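Local coordinates for structural polyprotein, VP3 (Israeli acute paralysis virus, PDB 5CDD), which probably serves as a structural component of the virus capsid, as one of the coat proteins cut from the structural polyprotein, at residues K79-G84 against L238-V243; A147-R152 against L246-T251. All coordinates share one frame; numbering follows the deposited sequence.

Overall arrangement
Both contacts use strand 236-247, which runs antiparallel to strand 150-159 in one four-stranded sheet of the capsid protein's jelly-roll fold; their centres lie about 18 Å apart. Contact 1 is buried: a loop without regular structure lies against the strand through proline and isoleucine packing and one backbone hydrogen bond. Contact 2, about 33 Å from the chain centre, is only partly buried and joins the ends of the two strands through two backbone hydrogen bonds: T150 pairs with M247, the buried H149 packs on A248, and P249 meets F148 beyond the strand ends. Between them the strands stay joined, V243 N lying 2.7 Å from R152 O in a probable hydrogen bond.

Contact 1: K79-G84 against L238-V243; sequences KPIANG and LCIRPV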
ATOM      1  N   LYS B  79     -73.583 -11.454  14.243  1.00 52.55           N
ATOM      2  CA  LYS B  79     -73.166 -11.980  15.539  1.00 52.65           C
ATOM      3  C   LYS B  79     -71.920 -12.823  15.296  1.00 52.31           C
ATOM      4  O   LYS B  79     -71.964 -13.795  14.540  1.00 52.61           O
ATOM      5  CB  LYS B  79     -74.269 -12.848  16.158  1.00 52.95           C
ATOM      6  CG  LYS B  79     -73.892 -13.445  17.508  1.00 54.30           C
ATOM      7  CD  LYS B  79     -74.974 -14.363  18.063  1.00 55.90           C
ATOM      8  CE  LYS B  79     -74.494 -15.088  19.319  1.00 57.12           C
ATOM      9  NZ  LYS B  79     -73.277 -15.911  19.056  1.00 58.49           N
ATOM     10  N   PRO B  80     -70.793 -12.472  15.940  1.00 51.57           N
ATOM     11  CA  PRO B  80     -69.586 -13.267  15.712  1.00 50.79           C
ATOM     12  C   PRO B  80     -69.832 -14.752  15.900  1.00 50.20           C
ATOM     13  O   PRO B  80     -70.382 -15.175  16.916  1.00 50.47           O
ATOM     14  CB  PRO B  80     -68.598 -12.698  16.730  1.00 50.54           C
ATOM     15  CG  PRO B  80     -69.476 -12.260  17.843  1.00 51.46           C
ATOM     16  CD  PRO B  80     -70.611 -11.583  17.101  1.00 51.94           C
ATOM     17  N   ILE B  81     -69.436 -15.537  14.902  1.00 49.48           N
ATOM     18  CA  ILE B  81     -69.608 -16.982  14.949  1.00 49.70           C
ATOM     19  C   ILE B  81     -69.112 -17.567  16.262  1.00 51.08           C
ATOM     20  O   ILE B  81     -67.935 -17.453  16.600  1.00 51.84           O
ATOM     21  CB  ILE B  81     -68.863 -17.667  13.795  1.00 48.18           C
ATOM     22  CG1 ILE B  81     -69.624 -17.415  12.499  1.00 47.11           C
ATOM     23  CG2 ILE B  81     -68.717 -19.161  14.078  1.00 47.22           C
ATOM     24  CD1 ILE B  81     -68.946 -17.922  11.273  1.00 48.51           C
ATOM     25  N   ALA B  82     -70.018 -18.209  16.992  1.00 52.60           N
ATOM     26  CA  ALA B  82     -69.679 -18.803  18.276  1.00 53.59           C
ATOM     27  C   ALA B  82     -68.745 -19.985  18.134  1.00 54.67           C
ATOM     28  O   ALA B  82     -68.930 -20.837  17.269  1.00 55.25           O
ATOM     29  CB  ALA B  82     -70.937 -19.241  19.002  1.00 54.10           C
ATOM     30  N   ASN B  83     -67.745 -20.028  19.006  1.00 55.95           N
ATOM     31  CA  ASN B  83     -66.758 -21.099  19.029  1.00 57.26           C
ATOM     32  C   ASN B  83     -66.426 -21.302  20.498  1.00 58.76           C
ATOM     33  O   ASN B  83     -65.262 -21.368  20.901  1.00 59.19           O
ATOM     34  CB  ASN B  83     -65.509 -20.678  18.255  1.00 56.38           C
ATOM     35  CG  ASN B  83     -64.473 -21.776  18.186  1.00 56.47           C
ATOM     36  OD1 ASN B  83     -64.743 -22.871  17.689  1.00 56.54           O
ATOM     37  ND2 ASN B  83     -63.278 -21.492  18.682  1.00 56.25           N
ATOM     38  N   GLY B  84     -67.482 -21.411  21.294  1.00 60.22           N
ATOM     39  CA  GLY B  84     -67.317 -21.556  22.723  1.00 61.25           C
ATOM     40  C   GLY B  84     -66.929 -20.169  23.191  1.00 62.91           C
ATOM     41  O   GLY B  84     -67.392 -19.176  22.628  1.00 63.92           O
ATOM     42  N   LEU B 238     -60.005  -9.162  13.872  1.00 33.89           N
ATOM     43  CA  LEU B 238     -60.894  -9.459  12.759  1.00 35.20           C
ATOM     44  C   LEU B 238     -62.142 -10.077  13.363  1.00 36.49           C
ATOM     45  O   LEU B 238     -62.073 -10.727  14.403  1.00 36.96           O
ATOM     46  CB  LEU B 238     -60.258 -10.462  11.798  1.00 34.56           C
ATOM     47  CG  LEU B 238     -59.128  -9.997  10.888  1.00 34.77           C
ATOM     48  CD1 LEU B 238     -58.602 -11.170  10.098  1.00 34.50           C
ATOM     49  CD2 LEU B 238     -59.629  -8.936   9.938  1.00 33.55           C
ATOM     50  N   CYS B 239     -63.278  -9.884  12.709  1.00 37.96           N
ATOM     51  CA  CYS B 239     -64.525 -10.432  13.214  1.00 38.47           C
ATOM     52  C   CYS B 239     -65.310 -11.090  12.089  1.00 38.67           C
ATOM     53  O   CYS B 239     -65.569 -10.469  11.056  1.00 38.62           O
ATOM     54  CB  CYS B 239     -65.348  -9.319  13.862  1.00 38.82           C
ATOM     55  SG  CYS B 239     -66.738  -9.904  14.836  1.00 40.19           S
ATOM     56  N   ILE B 240     -65.684 -12.350  12.296  1.00 38.96           N
ATOM     57  CA  ILE B 240     -66.437 -13.103  11.300  1.00 39.08           C
ATOM     58  C   ILE B 240     -67.905 -13.240  11.715  1.00 39.85           C
ATOM     59  O   ILE B 240     -68.242 -14.035  12.594  1.00 39.84           O
ATOM     60  CB  ILE B 240     -65.827 -14.507  11.104  1.00 38.49           C
ATOM     61  CG1 ILE B 240     -64.333 -14.381  10.800  1.00 36.41           C
ATOM     62  CG2 ILE B 240     -66.530 -15.227   9.963  1.00 37.86           C
ATOM     63  CD1 ILE B 240     -63.614 -15.706  10.668  1.00 34.91           C
ATOM     64  N   ARG B 241     -68.772 -12.461  11.072  1.00 40.45           N
ATOM     65  CA  ARG B 241     -70.201 -12.479  11.374  1.00 40.74           C
ATOM     66  C   ARG B 241     -71.030 -12.684  10.112  1.00 41.71           C
ATOM     67  O   ARG B 241     -70.734 -12.108   9.065  1.00 42.66           O
ATOM     68  CB  ARG B 241     -70.618 -11.161  12.031  1.00 39.61           C
ATOM     69  CG  ARG B 241     -69.795 -10.777  13.244  1.00 39.83           C
ATOM     70  CD  ARG B 241     -70.321  -9.506  13.890  1.00 38.14           C
ATOM     71  NE  ARG B 241     -70.462  -8.417  12.928  1.00 37.56           N
ATOM     72  CZ  ARG B 241     -70.713  -7.156  13.262  1.00 37.41           C
ATOM     73  NH1 ARG B 241     -70.850  -6.821  14.538  1.00 36.40           N
ATOM     74  NH2 ARG B 241     -70.832  -6.230  12.321  1.00 36.59           N
ATOM     75  N   PRO B 242     -72.082 -13.512  10.195  1.00 42.18           N
ATOM     76  CA  PRO B 242     -72.933 -13.762   9.030  1.00 42.67           C
ATOM     77  C   PRO B 242     -73.756 -12.529   8.659  1.00 44.15           C
ATOM     78  O   PRO B 242     -74.349 -11.890   9.527  1.00 44.43           O
ATOM     79  CB  PRO B 242     -73.823 -14.916   9.490  1.00 41.64           C
ATOM     80  CG  PRO B 242     -72.991 -15.606  10.533  1.00 41.80           C
ATOM     81  CD  PRO B 242     -72.402 -14.448  11.286  1.00 41.85           C
ATOM     82  N   VAL B 243     -73.780 -12.189   7.375  1.00 46.51           N
ATOM     83  CA  VAL B 243     -74.563 -11.051   6.899  1.00 48.81           C
ATOM     84  C   VAL B 243     -75.907 -11.619   6.460  1.00 50.49           C
ATOM     85  O   VAL B 243     -76.961 -11.025   6.690  1.00 50.52           O
ATOM     86  CB  VAL B 243     -73.887 -10.364   5.693  1.00 48.84           C
ATOM     87  CG1 VAL B 243     -74.807  -9.302   5.113  1.00 50.68           C
ATOM     88  CG2 VAL B 243     -72.581  -9.738   6.123  1.00 49.03           C
TER
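K79 meets the strand with its backbone: its carbonyl O comes 3.3 Å from P242 CD, and its C and N lie close to the first carbons of the R241 side chain. P80 follows, its ring side by side with that arginine and pointing the same way, with CD 3.8 Å from R241 CD. R241 CG stands beside its own backbone N (chi1 -53°), 3.3 Å from P80 N. P80 CB touches C239 SG at 3.9 Å. I81 brings the hydrogen bond, from its N to I240 O (3.0 Å), nearly straight at 172° and nearly along the C=O axis; P80 CA adds a CA-H...O contact to the same oxygen. The I81 side chain then crosses that of I240 at a slant, CD1 meeting I240 CG2 at 3.8 Å. The polar end of R241 turns to other partners: a salt bridge with E154 and hydrogen bonds to the carbonyls of A183 and L178. Around the loop, I81 packs on L69 of strand 64-72, and Q175 and L178 pack on P80. On strand 236-247, W71 covers P242, while I240 packs on I141 of strand 132-144 and L153 of strand 150-159.

Contact 2: A147-R152 against L246-T251; sequences AFHTGR and LMAPDT
T150 and M247 form an antiparallel, hydrogen-bonded pair in a jelly-roll capsid domain, the fold of the picornavirus-like coat proteins. The pair lies at the end of the sheet far from the chain centre, about 33 Å away, where strand 236-247 ends and strand 150-159 begins. Two backbone hydrogen bonds close it, T150 N to M247 O at 3.1 Å and M247 N to T150 O at 2.9 Å. Weaker CA-H...O contacts flank them: H149 CA approaches M247 O, and L246 CA approaches T150 O. The side chains of T150 and M247 lie on the same face of the sheet and cross at a slant, T150 OG1 beside CB and CG of M247. G151, next in the strand, has a positive phi of 143°, a backbone shape suited to glycine.

Apolar packing joins F148 and P249 beyond the strand ends: P249 CD lies 3.8 Å from F148 CB and close to the F148 carbonyl O as well. The F148 ring itself meets F86 of another chain of the structural polyprotein, the planes about 20° apart, and that chain's P85 also packs on it. The contact therefore lies beside a junction between subunits. L246 makes a different kind of approach; its CG is anti to the backbone N (chi1 -179°), and its CD1 lies close to T150 O, at 3.2 Å.

H149 is held by polar partners from nearby: ND1 bonds with T146 OG1 and NE2 with S253 O. Hydrogen bonds at both ring nitrogens would limit rotation of the ring, while V252 and V256 pack on it. The ring lies oblique to A248, with H149 CD2 3.7 Å from A248 CB.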
ATOM      1  N   ALA B 147     -72.132 -27.349  -3.159  1.00 46.09           N
ATOM      2  CA  ALA B 147     -72.649 -26.365  -4.100  1.00 47.26           C
ATOM      3  C   ALA B 147     -74.072 -25.949  -3.748  1.00 48.43           C
ATOM      4  O   ALA B 147     -74.635 -25.050  -4.372  1.00 48.33           O
ATOM      5  CB  ALA B 147     -72.602 -26.924  -5.514  1.00 46.93           C
ATOM      6  N   PHE B 148     -74.648 -26.594  -2.739  1.00 49.46           N
ATOM      7  CA  PHE B 148     -76.015 -26.299  -2.329  1.00 49.69           C
ATOM      8  C   PHE B 148     -76.126 -25.318  -1.169  1.00 49.78           C
ATOM      9  O   PHE B 148     -77.214 -24.813  -0.883  1.00 51.00           O
ATOM     10  CB  PHE B 148     -76.738 -27.604  -1.991  1.00 49.78           C
ATOM     11  CG  PHE B 148     -76.783 -28.571  -3.136  1.00 50.31           C
ATOM     12  CD1 PHE B 148     -77.443 -28.239  -4.314  1.00 49.99           C
ATOM     13  CD2 PHE B 148     -76.132 -29.797  -3.056  1.00 50.67           C
ATOM     14  CE1 PHE B 148     -77.452 -29.109  -5.399  1.00 50.44           C
ATOM     15  CE2 PHE B 148     -76.134 -30.678  -4.137  1.00 51.10           C
ATOM     16  CZ  PHE B 148     -76.795 -30.332  -5.311  1.00 51.00           C
ATOM     17  N   HIS B 149     -75.009 -25.044  -0.502  1.00 48.72           N
ATOM     18  CA  HIS B 149     -75.024 -24.104   0.611  1.00 47.13           C
ATOM     19  C   HIS B 149     -74.920 -22.675   0.100  1.00 47.60           C
ATOM     20  O   HIS B 149     -74.164 -22.386  -0.831  1.00 47.85           O
ATOM     21  CB  HIS B 149     -73.871 -24.376   1.582  1.00 45.07           C
ATOM     22  CG  HIS B 149     -73.984 -25.677   2.313  1.00 43.66           C
ATOM     23  ND1 HIS B 149     -73.606 -26.880   1.758  1.00 43.56           N
ATOM     24  CD2 HIS B 149     -74.428 -25.962   3.561  1.00 42.39           C
ATOM     25  CE1 HIS B 149     -73.808 -27.850   2.632  1.00 42.41           C
ATOM     26  NE2 HIS B 149     -74.307 -27.320   3.734  1.00 41.95           N
ATOM     27  N   THR B 150     -75.696 -21.786   0.707  1.00 48.20           N
ATOM     28  CA  THR B 150     -75.684 -20.381   0.330  1.00 48.77           C
ATOM     29  C   THR B 150     -75.660 -19.527   1.590  1.00 48.87           C
ATOM     30  O   THR B 150     -75.955 -20.008   2.686  1.00 48.56           O
ATOM     31  CB  THR B 150     -76.920 -20.005  -0.517  1.00 49.35           C
ATOM     32  OG1 THR B 150     -78.114 -20.298   0.217  1.00 49.45           O
ATOM     33  CG2 THR B 150     -76.924 -20.786  -1.823  1.00 48.75           C
ATOM     34  N   GLY B 151     -75.305 -18.260   1.429  1.00 48.77           N
ATOM     35  CA  GLY B 151     -75.232 -17.363   2.565  1.00 48.73           C
ATOM     36  C   GLY B 151     -74.056 -16.430   2.368  1.00 48.39           C
ATOM     37  O   GLY B 151     -73.299 -16.587   1.411  1.00 48.91           O
ATOM     38  N   ARG B 152     -73.894 -15.464   3.265  1.00 47.34           N
ATOM     39  CA  ARG B 152     -72.800 -14.511   3.151  1.00 46.02           C
ATOM     40  C   ARG B 152     -72.120 -14.249   4.483  1.00 45.20           C
ATOM     41  O   ARG B 152     -72.766 -13.873   5.457  1.00 44.34           O
ATOM     42  CB  ARG B 152     -73.315 -13.197   2.570  1.00 46.44           C
ATOM     43  CG  ARG B 152     -73.632 -13.277   1.093  1.00 48.16           C
ATOM     44  CD  ARG B 152     -74.977 -12.642   0.775  1.00 50.75           C
ATOM     45  NE  ARG B 152     -75.036 -11.245   1.181  1.00 53.85           N
ATOM     46  CZ  ARG B 152     -74.260 -10.287   0.686  1.00 56.24           C
ATOM     47  NH1 ARG B 152     -73.360 -10.574  -0.243  1.00 55.45           N
ATOM     48  NH2 ARG B 152     -74.376  -9.042   1.135  1.00 57.12           N
ATOM     49  N   LEU B 246     -77.194 -18.778   6.963  1.00 52.38           N
ATOM     50  CA  LEU B 246     -76.805 -19.931   6.156  1.00 52.07           C
ATOM     51  C   LEU B 246     -78.025 -20.709   5.668  1.00 53.97           C
ATOM     52  O   LEU B 246     -78.876 -21.111   6.459  1.00 53.43           O
ATOM     53  CB  LEU B 246     -75.900 -20.865   6.962  1.00 49.03           C
ATOM     54  CG  LEU B 246     -75.403 -22.110   6.221  1.00 46.91           C
ATOM     55  CD1 LEU B 246     -74.552 -21.693   5.031  1.00 45.67           C
ATOM     56  CD2 LEU B 246     -74.602 -22.990   7.164  1.00 44.88           C
ATOM     57  N   MET B 247     -78.100 -20.921   4.359  1.00 56.66           N
ATOM     58  CA  MET B 247     -79.207 -21.649   3.749  1.00 58.98           C
ATOM     59  C   MET B 247     -78.693 -22.999   3.278  1.00 59.41           C
ATOM     60  O   MET B 247     -77.566 -23.098   2.808  1.00 59.40           O
ATOM     61  CB  MET B 247     -79.749 -20.856   2.563  1.00 61.70           C
ATOM     62  CG  MET B 247     -80.293 -19.491   2.940  1.00 65.18           C
ATOM     63  SD  MET B 247     -81.966 -19.569   3.618  1.00 69.61           S
ATOM     64  CE  MET B 247     -81.673 -20.020   5.319  1.00 67.79           C
ATOM     65  N   ALA B 248     -79.512 -24.038   3.396  1.00 60.35           N
ATOM     66  CA  ALA B 248     -79.078 -25.363   2.982  1.00 60.87           C
ATOM     67  C   ALA B 248     -80.214 -26.355   2.808  1.00 61.32           C
ATOM     68  O   ALA B 248     -80.957 -26.617   3.749  1.00 61.57           O
ATOM     69  CB  ALA B 248     -78.090 -25.910   3.993  1.00 60.44           C
ATOM     70  N   PRO B 249     -80.366 -26.923   1.596  1.00 61.50           N
ATOM     71  CA  PRO B 249     -81.438 -27.897   1.377  1.00 61.59           C
ATOM     72  C   PRO B 249     -81.180 -29.027   2.372  1.00 62.53           C
ATOM     73  O   PRO B 249     -80.080 -29.127   2.922  1.00 63.16           O
ATOM     74  CB  PRO B 249     -81.203 -28.350  -0.063  1.00 60.92           C
ATOM     75  CG  PRO B 249     -80.570 -27.157  -0.695  1.00 61.01           C
ATOM     76  CD  PRO B 249     -79.594 -26.715   0.359  1.00 61.66           C
ATOM     77  N   ASP B 250     -82.168 -29.879   2.614  1.00 63.53           N
ATOM     78  CA  ASP B 250     -81.949 -30.966   3.557  1.00 64.86           C
ATOM     79  C   ASP B 250     -81.259 -32.155   2.895  1.00 63.77           C
ATOM     80  O   ASP B 250     -81.058 -33.196   3.522  1.00 63.26           O
ATOM     81  CB  ASP B 250     -83.267 -31.394   4.212  1.00 68.57           C
ATOM     82  CG  ASP B 250     -84.236 -32.014   3.235  1.00 73.20           C
ATOM     83  OD1 ASP B 250     -84.091 -31.773   2.019  1.00 75.45           O
ATOM     84  OD2 ASP B 250     -85.150 -32.735   3.688  1.00 75.39           O
ATOM     85  N   THR B 251     -80.896 -31.994   1.625  1.00 62.29           N
ATOM     86  CA  THR B 251     -80.194 -33.042   0.894  1.00 61.07           C
ATOM     87  C   THR B 251     -78.733 -33.012   1.329  1.00 60.65           C
ATOM     88  O   THR B 251     -77.998 -33.990   1.175  1.00 60.65           O
ATOM     89  CB  THR B 251     -80.266 -32.817  -0.624  1.00 60.92           C
ATOM     90  OG1 THR B 251     -79.878 -31.472  -0.939  1.00 61.33           O
ATOM     91  CG2 THR B 251     -81.676 -33.070  -1.117  1.00 60.76           C
TER